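Local coordinates for enzyme subtilase SubTY from Bacillus sp. TY145 (Bacillus sp., PDB 5FFN), which probably catalyses the hydrolysis of peptide bonds in proteins as a subtilisin-like serine endopeptidase of the subtilase family, at residues T36-S41 and A98-Y103; D68-G73 and S237-G242. One frame throughout, in Å; residues are numbered along the deposited sequence.

Interaction 1 (T36-S41 and A98-Y103)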
loop_
_atom_site.group_PDB
_atom_site.type_symbol
_atom_site.label_atom_id
_atom_site.label_comp_id
_atom_site.label_asym_id
_atom_site.label_seq_id
_atom_site.Cartn_x
_atom_site.Cartn_y
_atom_site.Cartn_z
ATOM N N THR A 36 0.080 4.637 9.754
ATOM C CA THR A 36 -0.384 4.766 11.156
ATOM C C THR A 36 0.739 5.036 12.194
ATOM O O THR A 36 0.479 5.037 13.398
ATOM C CB THR A 36 -1.172 3.527 11.596
ATOM O OG1 THR A 36 -0.300 2.377 11.604
ATOM C CG2 THR A 36 -2.364 3.298 10.710
ATOM N N GLY A 37 1.963 5.247 11.706
ATOM C CA GLY A 37 3.185 5.322 12.512
ATOM C C GLY A 37 3.938 4.003 12.342
ATOM O O GLY A 37 3.466 3.079 11.655
ATOM N N VAL A 38 5.124 3.923 12.960
ATOM C CA VAL A 38 5.926 2.695 12.928
ATOM C C VAL A 38 6.619 2.528 14.302
ATOM O O VAL A 38 7.137 3.503 14.872
ATOM C CB VAL A 38 7.006 2.739 11.789
ATOM C CG1 VAL A 38 7.909 1.510 11.811
ATOM C CG2 VAL A 38 6.365 2.917 10.438
ATOM N N TYR A 39 6.531 1.310 14.806
ATOM C CA TYR A 39 7.258 0.893 16.001
ATOM C C TYR A 39 8.718 0.657 15.602
ATOM O O TYR A 39 9.148 -0.483 15.345
ATOM C CB TYR A 39 6.589 -0.349 16.579
ATOM C CG TYR A 39 7.323 -0.917 17.789
ATOM C CD1 TYR A 39 7.880 -0.062 18.734
ATOM C CD2 TYR A 39 7.496 -2.299 17.951
ATOM C CE1 TYR A 39 8.590 -0.562 19.841
ATOM C CE2 TYR A 39 8.186 -2.812 19.059
ATOM C CZ TYR A 39 8.737 -1.928 19.998
ATOM O OH TYR A 39 9.450 -2.381 21.116
ATOM N N THR A 40 9.445 1.758 15.538
ATOM C CA THR A 40 10.811 1.810 15.042
ATOM C C THR A 40 11.806 1.031 15.941
ATOM O O THR A 40 12.926 0.778 15.511
ATOM C CB THR A 40 11.314 3.280 14.846
ATOM O OG1 THR A 40 11.319 3.982 16.098
ATOM C CG2 THR A 40 10.431 4.080 13.820
ATOM N N SER A 41 11.376 0.668 17.154
ATOM C CA SER A 41 12.201 -0.089 18.100
ATOM C C SER A 41 11.936 -1.587 18.027
ATOM O O SER A 41 12.463 -2.371 18.826
ATOM C CB SER A 41 11.947 0.418 19.532
ATOM O OG SER A 41 12.542 1.685 19.696
ATOM N N ALA A 98 17.806 -0.386 3.208
ATOM C CA ALA A 98 17.196 0.950 3.018
ATOM C C ALA A 98 16.933 1.565 4.390
ATOM O O ALA A 98 16.843 0.849 5.391
ATOM C CB ALA A 98 15.886 0.863 2.200
ATOM N N LYS A 99 16.813 2.881 4.418
ATOM C CA LYS A 99 16.463 3.598 5.639
ATOM C C LYS A 99 15.000 4.058 5.581
ATOM O O LYS A 99 14.442 4.233 4.519
ATOM C CB LYS A 99 17.387 4.765 5.857
ATOM C CG LYS A 99 18.810 4.331 6.250
ATOM C CD LYS A 99 18.907 3.572 7.560
ATOM C CE LYS A 99 20.406 3.172 7.777
ATOM N NZ LYS A 99 20.616 2.527 9.109
ATOM N N LEU A 100 14.451 4.283 6.766
ATOM C CA LEU A 100 13.026 4.528 6.951
ATOM C C LEU A 100 12.781 5.976 7.351
ATOM O O LEU A 100 13.450 6.534 8.232
ATOM C CB LEU A 100 12.448 3.521 7.946
ATOM C CG LEU A 100 11.044 3.766 8.491
ATOM C CD1 LEU A 100 9.981 3.555 7.391
ATOM C CD2 LEU A 100 10.717 2.874 9.635
ATOM N N TRP A 101 11.829 6.614 6.669
ATOM C CA TRP A 101 11.249 7.850 7.174
ATOM C C TRP A 101 9.809 7.485 7.603
ATOM O O TRP A 101 8.917 7.258 6.756
ATOM C CB TRP A 101 11.269 8.972 6.162
ATOM C CG TRP A 101 12.631 9.543 5.687
ATOM C CD1 TRP A 101 13.875 9.149 6.088
ATOM C CD2 TRP A 101 12.826 10.631 4.790
ATOM N NE1 TRP A 101 14.837 9.922 5.492
ATOM C CE2 TRP A 101 14.227 10.848 4.693
ATOM C CE3 TRP A 101 11.959 11.466 4.050
ATOM C CZ2 TRP A 101 14.771 11.810 3.873
ATOM C CZ3 TRP A 101 12.513 12.436 3.245
ATOM C CH2 TRP A 101 13.924 12.619 3.181
ATOM N N ALA A 102 9.579 7.436 8.912
ATOM C CA ALA A 102 8.300 6.981 9.453
ATOM C C ALA A 102 7.432 8.209 9.702
ATOM O O ALA A 102 7.660 8.936 10.655
ATOM C CB ALA A 102 8.487 6.167 10.720
ATOM N N TYR A 103 6.467 8.459 8.805
ATOM C CA TYR A 103 5.602 9.643 8.907
ATOM C C TYR A 103 4.200 9.202 9.266
ATOM O O TYR A 103 3.553 8.488 8.504
ATOM C CB TYR A 103 5.567 10.400 7.599
ATOM C CG TYR A 103 6.759 11.258 7.265
ATOM C CD1 TYR A 103 8.010 11.109 7.892
ATOM C CD2 TYR A 103 6.654 12.215 6.255
ATOM C CE1 TYR A 103 9.097 11.906 7.524
ATOM C CE2 TYR A 103 7.724 13.022 5.906
ATOM C CZ TYR A 103 8.967 12.843 6.553
ATOM O OH TYR A 103 10.015 13.664 6.148
HETATM O O HOH W 1 3.918 5.675 9.407
#
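Val38 and Thr40 meet Leu100 and Ala102 through carbon atoms, and no direct hydrogen bond joins 36-41 to 98-103. At the start of the loop, the amide of Gly37 reaches across through one water, which accepts a weak bond from Gly37 N (3.0 Å) and donates to Tyr103 O. Gly37 has phi 103°, a backbone value at which a side chain would press on the carbonyl of Thr36. Val38 carries most of the apolar contact. Its CG1, anti to the backbone N (chi1 176°), meets Leu100 CD2 tip to tip at 3.8 Å, while Val38 CB and Val38 CG2 each lie 3.9 Å from Ala102 CB. Leu100 and Ala102, two residues apart on strand 99-104, therefore offer the same face to the loop; the side chains of Trp101 and Tyr103 pack on helix 114-131. Strand 99-104 lies between 29-35 and 49-54, parallel to both, in the largely parallel central sheet of the subtilisin-like alpha/beta fold, and 36-41 is the loop leaving 29-35. At Tyr39, centre of an inverse gamma turn, the backbone N is held by Thr74 OG1. The weak bond of 3.0 Å from Thr40 N to Val38 O closes this turn. Thr40 then brings CG2 to 4.2 Å from Ala102 CB and 4.4 Å from Leu100 CD2, a looser flank that also touches Ala49 of strand 49-54.

Interaction 2 (D68-G73 and S237-G242)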
loop_
_atom_site.group_PDB
_atom_site.type_symbol
_atom_site.label_atom_id
_atom_site.label_comp_id
_atom_site.label_asym_id
_atom_site.label_seq_id
_atom_site.Cartn_x
_atom_site.Cartn_y
_atom_site.Cartn_z
ATOM N N ASP A 68 3.081 4.005 16.427
ATOM C CA ASP A 68 2.054 3.106 15.895
ATOM C C ASP A 68 1.275 2.458 17.028
ATOM O O ASP A 68 1.843 1.663 17.805
ATOM C CB ASP A 68 2.674 2.031 14.997
ATOM C CG ASP A 68 1.632 1.196 14.249
ATOM O OD1 ASP A 68 0.402 1.509 14.252
ATOM O OD2 ASP A 68 2.029 0.175 13.645
ATOM N N ARG A 69 -0.023 2.764 17.116
ATOM C CA ARG A 69 -0.914 2.076 18.057
ATOM C C ARG A 69 -1.889 1.126 17.373
ATOM O O ARG A 69 -2.809 0.596 17.989
ATOM C CB ARG A 69 -1.638 3.101 18.965
ATOM C CG ARG A 69 -0.681 4.093 19.588
ATOM C CD ARG A 69 -1.275 4.860 20.759
ATOM N NE ARG A 69 -0.320 5.834 21.293
ATOM C CZ ARG A 69 -0.101 7.049 20.790
ATOM N NH1 ARG A 69 -0.768 7.495 19.732
ATOM N NH2 ARG A 69 0.795 7.849 21.362
ATOM N N GLN A 70 -1.682 0.883 16.076
ATOM C CA GLN A 70 -2.606 0.117 15.260
ATOM C C GLN A 70 -1.968 -1.214 14.763
ATOM O O GLN A 70 -2.577 -2.324 14.843
ATOM C CB GLN A 70 -2.995 0.991 14.039
ATOM C CG GLN A 70 -4.308 0.596 13.382
ATOM C CD GLN A 70 -4.352 -0.852 12.856
ATOM O OE1 GLN A 70 -3.438 -1.333 12.163
ATOM N NE2 GLN A 70 -5.405 -1.567 13.239
ATOM N N GLY A 71 -0.773 -1.077 14.195
ATOM C CA GLY A 71 -0.046 -2.232 13.640
ATOM C C GLY A 71 0.260 -2.087 12.153
ATOM O O GLY A 71 1.341 -2.422 11.705
ATOM N N HIS A 72 -0.710 -1.562 11.423
ATOM C CA HIS A 72 -0.657 -1.475 9.965
ATOM C C HIS A 72 0.643 -0.824 9.482
ATOM O O HIS A 72 1.368 -1.422 8.665
ATOM C CB HIS A 72 -1.928 -0.738 9.482
ATOM C CG HIS A 72 -2.037 -0.617 7.993
ATOM N ND1 HIS A 72 -1.461 0.415 7.297
ATOM C CD2 HIS A 72 -2.701 -1.366 7.091
ATOM C CE1 HIS A 72 -1.746 0.273 6.010
ATOM N NE2 HIS A 72 -2.494 -0.801 5.860
ATOM N N GLY A 73 0.999 0.356 10.009
ATOM C CA GLY A 73 2.214 1.045 9.579
ATOM C C GLY A 73 3.485 0.258 9.870
ATOM O O GLY A 73 4.424 0.252 9.071
ATOM N N SER A 237 4.459 -9.967 8.575
ATOM C CA SER A 237 5.443 -8.954 8.761
ATOM C C SER A 237 5.473 -8.573 10.251
ATOM O O SER A 237 4.765 -9.201 11.075
ATOM C CB SER A 237 5.128 -7.713 7.885
ATOM O OG SER A 237 6.170 -6.795 7.891
ATOM N N THR A 238 6.285 -7.564 10.516
ATOM C CA THR A 238 6.495 -6.939 11.826
ATOM C C THR A 238 5.190 -6.298 12.348
ATOM O O THR A 238 4.373 -5.826 11.567
ATOM C CB THR A 238 7.578 -5.896 11.748
ATOM O OG1 THR A 238 7.387 -5.018 10.630
ATOM C CG2 THR A 238 8.985 -6.503 11.627
ATOM N N TRP A 239 5.031 -6.280 13.677
ATOM C CA TRP A 239 3.816 -5.772 14.321
ATOM C C TRP A 239 4.157 -4.853 15.483
ATOM O O TRP A 239 5.254 -4.898 16.048
ATOM C CB TRP A 239 2.940 -6.925 14.758
ATOM C CG TRP A 239 1.507 -6.604 14.999
ATOM C CD1 TRP A 239 0.805 -6.721 16.174
ATOM C CD2 TRP A 239 0.580 -6.146 14.025
ATOM N NE1 TRP A 239 -0.510 -6.373 15.977
ATOM C CE2 TRP A 239 -0.668 -6.005 14.663
ATOM C CE3 TRP A 239 0.688 -5.847 12.660
ATOM C CZ2 TRP A 239 -1.802 -5.574 13.979
ATOM C CZ3 TRP A 239 -0.440 -5.460 11.979
ATOM C CH2 TRP A 239 -1.666 -5.315 12.637
ATOM N N TYR A 240 3.229 -3.935 15.777
ATOM C CA TYR A 240 3.519 -2.809 16.639
ATOM C C TYR A 240 3.761 -3.219 18.106
ATOM O O TYR A 240 4.363 -2.456 18.840
ATOM C CB TYR A 240 2.398 -1.737 16.589
ATOM C CG TYR A 240 1.145 -2.054 17.382
ATOM C CD1 TYR A 240 0.213 -2.978 16.938
ATOM C CD2 TYR A 240 0.870 -1.348 18.568
ATOM C CE1 TYR A 240 -0.935 -3.239 17.669
ATOM C CE2 TYR A 240 -0.268 -1.580 19.285
ATOM C CZ TYR A 240 -1.165 -2.516 18.861
ATOM O OH TYR A 240 -2.309 -2.744 19.613
ATOM N N THR A 241 3.311 -4.391 18.481
ATOM C CA THR A 241 3.581 -4.894 19.830
ATOM C C THR A 241 4.897 -5.658 19.977
ATOM O O THR A 241 5.230 -6.093 21.100
ATOM C CB THR A 241 2.427 -5.721 20.329
ATOM O OG1 THR A 241 2.094 -6.734 19.387
ATOM C CG2 THR A 241 1.206 -4.813 20.551
ATOM N N GLY A 242 5.657 -5.777 18.884
ATOM C CA GLY A 242 6.993 -6.389 18.897
ATOM C C GLY A 242 7.103 -7.762 18.245
ATOM O O GLY A 242 8.231 -8.243 17.976
HETATM O O HOH W 2 -3.061 0.204 20.660
#
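Gly71 lies against two aromatic side chains, Trp239 and Tyr240. Its CA sits over the face of the Trp239 six-membered ring, 3.5 Å from the centroid and 9° off the normal, a CH-pi contact. Gly71 CA also approaches Tyr240 CD1 at 3.4 Å. A CB modelled on Gly71 would fall 2.3 Å from Trp239 CZ2. With chi1 at 78°, Tyr240 CG stands between the backbone N and the carbonyl carbon, and the ring carries the backbone of 69-70 over one face, with Gln70 N above its centre, and Thr241 CG2 over the centre of the opposite face. Asp68 OD2 lies 3.5 Å from Tyr240 CB, the two side chains crossing at about a right angle. A water bonded to Arg69 O, 2.7 Å away, also reaches Tyr240 OH. An alanine in place of Tyr240 would probably leave the Arg69-Gln70 peptide without its ring cover and that water without its hydroxyl partner.

Further out, Asp68 OD1 accepts from Gln70 N, making an Asx turn, and from Gly71 N (2.8 Å, nearly straight at 174°), making an Asx motif, both from the same carboxylate face. Asp68 OD2 is hydrogen-bonded to Thr74 OG1. Gln70 OE1 takes His72 N at 2.8 Å. Gly71 directly precedes helix 72-81, at its N-cap. His72 ND1 is hydrogen-bonded to Asp35 OD1 and His72 NE2 to Ser251 OG, consistent with the Ser-His-Asp catalytic triad of subtilases.

Interactions 1 and 2 have centres about 10 Å apart and lie on the same side of the chain's centre. Their segments alternate in sequence, in the order 36-41, 68-73, 98-103, 237-242, so the chain crosses between the two sites. They meet directly: Thr36 OG1 lies 2.9 Å from Asp68 OD1 and 2.9 Å from Gly73 N, both probable hydrogen bonds, and Tyr39 CD2 packs 3.3 Å from Tyr240 O. The loop after strand 29-35, lodged on strand 99-104, is thereby tied to the start of helix 72-81. Asp35 ends strand 29-35 directly before this loop and His72 begins helix 72-81, so these two residues of the probable triad adjoin the junction.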